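Local structure of putative dehydratase (Mesorhizobium loti, 2POZ) at residues Arg143-Pro148 / Arg193-Pro198; Thr316-Leu321 / Met329-Tyr334. The protein is of unknown function, but belongs to the mandelate racemase/muconate lactonizing enzyme family and is possibly a lyase, perhaps a dehydratase. All coordinates share one frame; numbering follows the deposited sequence.

In the fold
Both interactions lie in the C-terminal part of the chain, which has the TIM-barrel-like fold of the enolase superfamily. Interaction 1 comes first along the chain and is complete before interaction 2 begins. Its segments, 143-148 and 193-198, lie on helices 138-144, 146-150 and 179-196, near the surface. Interaction 2 is deeper; its centre lies about 8 Å from the centre of the chain. It packs helix 312-324 on strand 331-333. The two centres are about 23 Å apart. The nearest atoms are about 6 Å apart, and the contacts do not touch. One thus packs helices at the outer part of the domain, while the other is a buried helix-strand contact near its middle.

Interaction 1: Arg143-Pro148 / Arg193-Pro198; sequences RAVERP and RDAAGP
Val145 and Ala196 have the closest CA atoms of the two segments, 6.6 Å apart. Val145 lies between residues of helices 138-144 and 146-150, and Ala196 is the last residue of helix 179-196. The contact is a small helix-end packing in the barrel-like domain of the enolase superfamily. No hydrogen bond joins the segments.

One methyl pair carries the packing. CG2 of Val145 meets CB of Ala195 at 3.8 Å. The valine torsion (chi1 -50°) sets CG2 between the backbone N and the carbonyl carbon and turns CG1 anti to the carbonyl carbon. Val145 also touches Trp131 and Leu156, so the same buried side chain faces a loop and strand 155-158.

Each segment also has an arginine bonded within it. Arg143 pairs with both carboxylate oxygens of Glu146 through the NE edge of its guanidinium, NE to OE2 at 2.8 Å and NH2 to OE1 at 3.1 Å. Both oxygens are met on the syn side, 31° out of the carboxylate plane. This salt bridge links two residues three apart in the chain. Gly197 leaves the helix with positive phi (97°). Arg193 folds back over this turn. Its guanidinium also bonds to the carbonyl oxygens of Ile200, Leu225 and Asp226, which probably holds its plane. Within the segment, Arg193 NH1 reaches Gly197 O at 2.7 Å, in the carbonyl plane.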
loop_
_atom_site.group_PDB
_atom_site.type_symbol
_atom_site.label_atom_id
_atom_site.label_comp_id
_atom_site.label_asym_id
_atom_site.label_seq_id
_atom_site.Cartn_x
_atom_site.Cartn_y
_atom_site.Cartn_z
ATOM N N ARG A 143 19.821 18.197 -40.435
ATOM C CA ARG A 143 19.825 17.822 -41.848
ATOM C C ARG A 143 19.091 16.502 -42.062
ATOM O O ARG A 143 18.450 16.301 -43.082
ATOM C CB ARG A 143 21.260 17.643 -42.375
ATOM C CG ARG A 143 22.112 18.901 -42.456
ATOM C CD ARG A 143 21.541 19.921 -43.435
ATOM N NE ARG A 143 21.012 19.318 -44.659
ATOM C CZ ARG A 143 21.721 18.642 -45.564
ATOM N NH1 ARG A 143 23.028 18.456 -45.419
ATOM N NH2 ARG A 143 21.108 18.143 -46.630
ATOM N N ALA A 144 19.207 15.601 -41.096
ATOM C CA ALA A 144 18.589 14.282 -41.192
ATOM C C ALA A 144 17.062 14.254 -41.276
ATOM O O ALA A 144 16.500 13.302 -41.821
ATOM C CB ALA A 144 19.057 13.414 -40.030
ATOM N N VAL A 145 16.382 15.273 -40.745
ATOM C CA VAL A 145 14.912 15.282 -40.789
ATOM C C VAL A 145 14.380 15.528 -42.200
ATOM O O VAL A 145 13.249 15.157 -42.524
ATOM C CB VAL A 145 14.293 16.374 -39.869
ATOM C CG1 VAL A 145 14.890 16.291 -38.463
ATOM C CG2 VAL A 145 14.506 17.760 -40.476
ATOM N N GLU A 146 15.203 16.148 -43.039
ATOM C CA GLU A 146 14.803 16.474 -44.403
ATOM C C GLU A 146 14.235 15.329 -45.242
ATOM O O GLU A 146 13.174 15.480 -45.849
ATOM C CB GLU A 146 15.976 17.120 -45.143
ATOM C CG GLU A 146 16.247 18.561 -44.728
ATOM C CD GLU A 146 17.611 19.042 -45.191
ATOM O OE1 GLU A 146 18.026 18.667 -46.311
ATOM O OE2 GLU A 146 18.266 19.795 -44.436
ATOM N N ARG A 147 14.921 14.190 -45.288
ATOM C CA ARG A 147 14.424 13.080 -46.096
ATOM C C ARG A 147 13.057 12.547 -45.637
ATOM O O ARG A 147 12.104 12.507 -46.423
ATOM C CB ARG A 147 15.444 11.937 -46.142
ATOM C CG ARG A 147 14.976 10.758 -46.983
ATOM C CD ARG A 147 15.984 9.624 -47.002
ATOM N NE ARG A 147 15.352 8.349 -47.346
ATOM C CZ ARG A 147 14.429 7.741 -46.601
ATOM N NH1 ARG A 147 14.021 8.285 -45.459
ATOM N NH2 ARG A 147 13.912 6.586 -46.997
ATOM N N PRO A 148 12.936 12.127 -44.364
ATOM C CA PRO A 148 11.615 11.627 -43.967
ATOM C C PRO A 148 10.490 12.650 -44.159
ATOM O O PRO A 148 9.388 12.296 -44.574
ATOM C CB PRO A 148 11.818 11.215 -42.501
ATOM C CG PRO A 148 12.949 12.089 -42.044
ATOM C CD PRO A 148 13.885 12.053 -43.241
ATOM N N ARG A 193 13.589 19.772 -33.535
ATOM C CA ARG A 193 12.379 20.580 -33.427
ATOM C C ARG A 193 12.483 21.804 -34.334
ATOM O O ARG A 193 11.563 22.097 -35.106
ATOM C CB ARG A 193 12.150 21.030 -31.978
ATOM C CG ARG A 193 11.033 22.076 -31.804
ATOM C CD ARG A 193 9.737 21.650 -32.509
ATOM N NE ARG A 193 9.045 20.566 -31.819
ATOM C CZ ARG A 193 8.136 19.776 -32.384
ATOM N NH1 ARG A 193 7.803 19.933 -33.661
ATOM N NH2 ARG A 193 7.542 18.831 -31.667
ATOM N N ASP A 194 13.611 22.504 -34.252
ATOM C CA ASP A 194 13.825 23.698 -35.061
ATOM C C ASP A 194 13.776 23.412 -36.556
ATOM O O ASP A 194 13.214 24.190 -37.316
ATOM C CB ASP A 194 15.163 24.360 -34.710
ATOM C CG ASP A 194 15.209 24.871 -33.276
ATOM O OD1 ASP A 194 14.132 25.071 -32.678
ATOM O OD2 ASP A 194 16.322 25.086 -32.751
ATOM N N ALA A 195 14.364 22.295 -36.975
ATOM C CA ALA A 195 14.377 21.934 -38.385
ATOM C C ALA A 195 13.042 21.371 -38.867
ATOM O O ALA A 195 12.649 21.593 -40.010
ATOM C CB ALA A 195 15.492 20.928 -38.658
ATOM N N ALA A 196 12.340 20.648 -38.002
ATOM C CA ALA A 196 11.067 20.068 -38.404
ATOM C C ALA A 196 9.931 21.080 -38.393
ATOM O O ALA A 196 8.998 20.980 -39.185
ATOM C CB ALA A 196 10.719 18.890 -37.501
ATOM N N GLY A 197 10.015 22.061 -37.504
ATOM C CA GLY A 197 8.953 23.043 -37.406
ATOM C C GLY A 197 8.016 22.624 -36.285
ATOM O O GLY A 197 8.115 21.502 -35.792
ATOM N N PRO A 198 7.083 23.493 -35.872
ATOM C CA PRO A 198 6.133 23.193 -34.789
ATOM C C PRO A 198 5.028 22.177 -35.084
ATOM O O PRO A 198 4.405 21.652 -34.160
ATOM C CB PRO A 198 5.559 24.567 -34.459
ATOM C CG PRO A 198 5.494 25.210 -35.823
ATOM C CD PRO A 198 6.847 24.843 -36.420
#

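Interaction 2: Thr316-Leu321 / Met329-Tyr334; sequences TATLQL and MIHEHY
Leu319 and Thr318 meet the imidazole ring of His331 by van der Waals contact. CD2 of Leu319 comes closest, 3.7 Å from CE1 of His331. The same methyl lies 3.9 Å from ND1 of His331. It approaches the ring obliquely, and the two side chains cross at about a right angle. CG2 of Thr318 adds a looser touch, 4.3 Å from CE1 of His331. The ring thus presents its CE1 corner to methyl groups from two successive helix residues. His331 has CG anti to its backbone N (chi1 179°), which extends the ring from the strand to the helix. All three residues are buried.

No hydrogen bond crosses between the segments. Two polar atoms have partners nearby. ND1 of His331 is hydrogen-bonded to OE1 of Glu322, further along the same helix. That bond would help fix the rotation of the ring. OG1 of Thr318 bonds back to the carbonyl oxygen of Ile314, one helical turn earlier, leaving its methyl to the histidine.

In this barrel-like domain of the enolase superfamily, helix 312-324 packs against strand 331-333, which pairs with parallel strand 123-128. Just before it, Met329 has a backbone hydrogen bond with Val304 of strand 303-304. The His331 ring also meets the ring of Phe358 on strand 357-359, so it touches both the helix and a second strand of its own sheet.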
loop_
_atom_site.group_PDB
_atom_site.type_symbol
_atom_site.label_atom_id
_atom_site.label_comp_id
_atom_site.label_asym_id
_atom_site.label_seq_id
_atom_site.Cartn_x
_atom_site.Cartn_y
_atom_site.Cartn_z
ATOM N N THR A 316 4.251 -6.335 -42.712
ATOM C CA THR A 316 2.947 -6.671 -43.267
ATOM C C THR A 316 2.100 -7.412 -42.238
ATOM O O THR A 316 0.900 -7.165 -42.114
ATOM C CB THR A 316 3.102 -7.528 -44.535
ATOM O OG1 THR A 316 3.846 -6.789 -45.505
ATOM C CG2 THR A 316 1.741 -7.891 -45.115
ATOM N N ALA A 317 2.728 -8.318 -41.497
ATOM C CA ALA A 317 2.024 -9.073 -40.465
ATOM C C ALA A 317 1.488 -8.117 -39.398
ATOM O O ALA A 317 0.384 -8.294 -38.880
ATOM C CB ALA A 317 2.963 -10.085 -39.831
ATOM N N THR A 318 2.277 -7.101 -39.071
ATOM C CA THR A 318 1.879 -6.120 -38.071
ATOM C C THR A 318 0.630 -5.369 -38.528
ATOM O O THR A 318 -0.203 -4.990 -37.703
ATOM C CB THR A 318 3.024 -5.126 -37.790
ATOM O OG1 THR A 318 4.118 -5.831 -37.183
ATOM C CG2 THR A 318 2.562 -4.008 -36.854
ATOM N N LEU A 319 0.490 -5.162 -39.837
ATOM C CA LEU A 319 -0.689 -4.468 -40.364
ATOM C C LEU A 319 -1.952 -5.284 -40.084
ATOM O O LEU A 319 -3.035 -4.726 -39.921
ATOM C CB LEU A 319 -0.561 -4.218 -41.872
ATOM C CG LEU A 319 0.562 -3.285 -42.330
ATOM C CD1 LEU A 319 0.477 -3.100 -43.842
ATOM C CD2 LEU A 319 0.456 -1.945 -41.617
ATOM N N GLN A 320 -1.811 -6.604 -40.028
ATOM C CA GLN A 320 -2.959 -7.465 -39.735
ATOM C C GLN A 320 -3.542 -7.071 -38.381
ATOM O O GLN A 320 -4.757 -7.021 -38.203
ATOM C CB GLN A 320 -2.537 -8.935 -39.688
ATOM C CG GLN A 320 -2.199 -9.549 -41.044
ATOM C CD GLN A 320 -3.374 -9.524 -42.005
ATOM O OE1 GLN A 320 -4.499 -9.844 -41.626
ATOM N NE2 GLN A 320 -3.114 -9.163 -43.259
ATOM N N LEU A 321 -2.662 -6.782 -37.428
ATOM C CA LEU A 321 -3.080 -6.403 -36.087
ATOM C C LEU A 321 -3.643 -4.983 -36.051
ATOM O O LEU A 321 -4.723 -4.746 -35.508
ATOM C CB LEU A 321 -1.885 -6.505 -35.130
ATOM C CG LEU A 321 -2.071 -6.094 -33.666
ATOM C CD1 LEU A 321 -2.529 -7.285 -32.847
ATOM C CD2 LEU A 321 -0.749 -5.565 -33.117
HETATM N N MSE A 329 -2.781 3.429 -32.073
HETATM C CA MSE A 329 -2.346 4.814 -32.095
HETATM C C MSE A 329 -1.648 5.202 -33.406
HETATM O O MSE A 329 -2.135 6.043 -34.158
HETATM C CB MSE A 329 -1.389 5.095 -30.935
HETATM C CG MSE A 329 -0.859 6.523 -30.922
HETATM SE SE MSE A 329 0.568 6.784 -29.633
HETATM C CE MSE A 329 1.201 8.529 -30.234
ATOM N N ILE A 330 -0.507 4.581 -33.676
ATOM C CA ILE A 330 0.269 4.915 -34.864
ATOM C C ILE A 330 1.215 3.754 -35.213
ATOM O O ILE A 330 1.561 2.950 -34.350
ATOM C CB ILE A 330 1.071 6.217 -34.583
ATOM C CG1 ILE A 330 1.684 6.782 -35.862
ATOM C CG2 ILE A 330 2.141 5.942 -33.543
ATOM C CD1 ILE A 330 2.267 8.182 -35.664
ATOM N N HIS A 331 1.620 3.680 -36.478
ATOM C CA HIS A 331 2.506 2.624 -36.983
ATOM C C HIS A 331 3.965 3.128 -37.044
ATOM O O HIS A 331 4.200 4.326 -37.191
ATOM C CB HIS A 331 2.029 2.225 -38.387
ATOM C CG HIS A 331 2.860 1.172 -39.054
ATOM N ND1 HIS A 331 2.593 -0.175 -38.939
ATOM C CD2 HIS A 331 3.923 1.272 -39.890
ATOM C CE1 HIS A 331 3.450 -0.858 -39.678
ATOM N NE2 HIS A 331 4.268 -0.003 -40.266
ATOM N N GLU A 332 4.931 2.214 -36.938
ATOM C CA GLU A 332 6.355 2.574 -37.001
ATOM C C GLU A 332 7.030 2.049 -38.275
ATOM O O GLU A 332 6.895 0.876 -38.617
ATOM C CB GLU A 332 7.105 2.021 -35.782
ATOM C CG GLU A 332 8.622 2.252 -35.840
ATOM C CD GLU A 332 9.353 1.716 -34.620
ATOM O OE1 GLU A 332 8.992 0.611 -34.154
ATOM O OE2 GLU A 332 10.297 2.386 -34.141
ATOM N N HIS A 333 7.775 2.912 -38.964
ATOM C CA HIS A 333 8.457 2.507 -40.193
ATOM C C HIS A 333 9.894 3.055 -40.267
ATOM O O HIS A 333 10.173 4.149 -39.769
ATOM C CB HIS A 333 7.642 2.985 -41.400
ATOM C CG HIS A 333 8.138 2.466 -42.714
ATOM N ND1 HIS A 333 8.309 1.123 -42.967
ATOM C CD2 HIS A 333 8.481 3.111 -43.855
ATOM C CE1 HIS A 333 8.734 0.961 -44.207
ATOM N NE2 HIS A 333 8.848 2.151 -44.767
ATOM N N TYR A 334 10.793 2.273 -40.867
ATOM C CA TYR A 334 12.203 2.646 -41.038
ATOM C C TYR A 334 12.474 2.663 -42.548
ATOM O O TYR A 334 13.164 1.787 -43.071
ATOM C CB TYR A 334 13.135 1.603 -40.401
ATOM C CG TYR A 334 13.048 1.459 -38.895
ATOM C CD1 TYR A 334 14.112 1.841 -38.076
ATOM C CD2 TYR A 334 11.922 0.899 -38.291
ATOM C CE1 TYR A 334 14.059 1.661 -36.686
ATOM C CE2 TYR A 334 11.856 0.718 -36.906
ATOM C CZ TYR A 334 12.929 1.097 -36.112
ATOM O OH TYR A 334 12.872 0.894 -34.747
#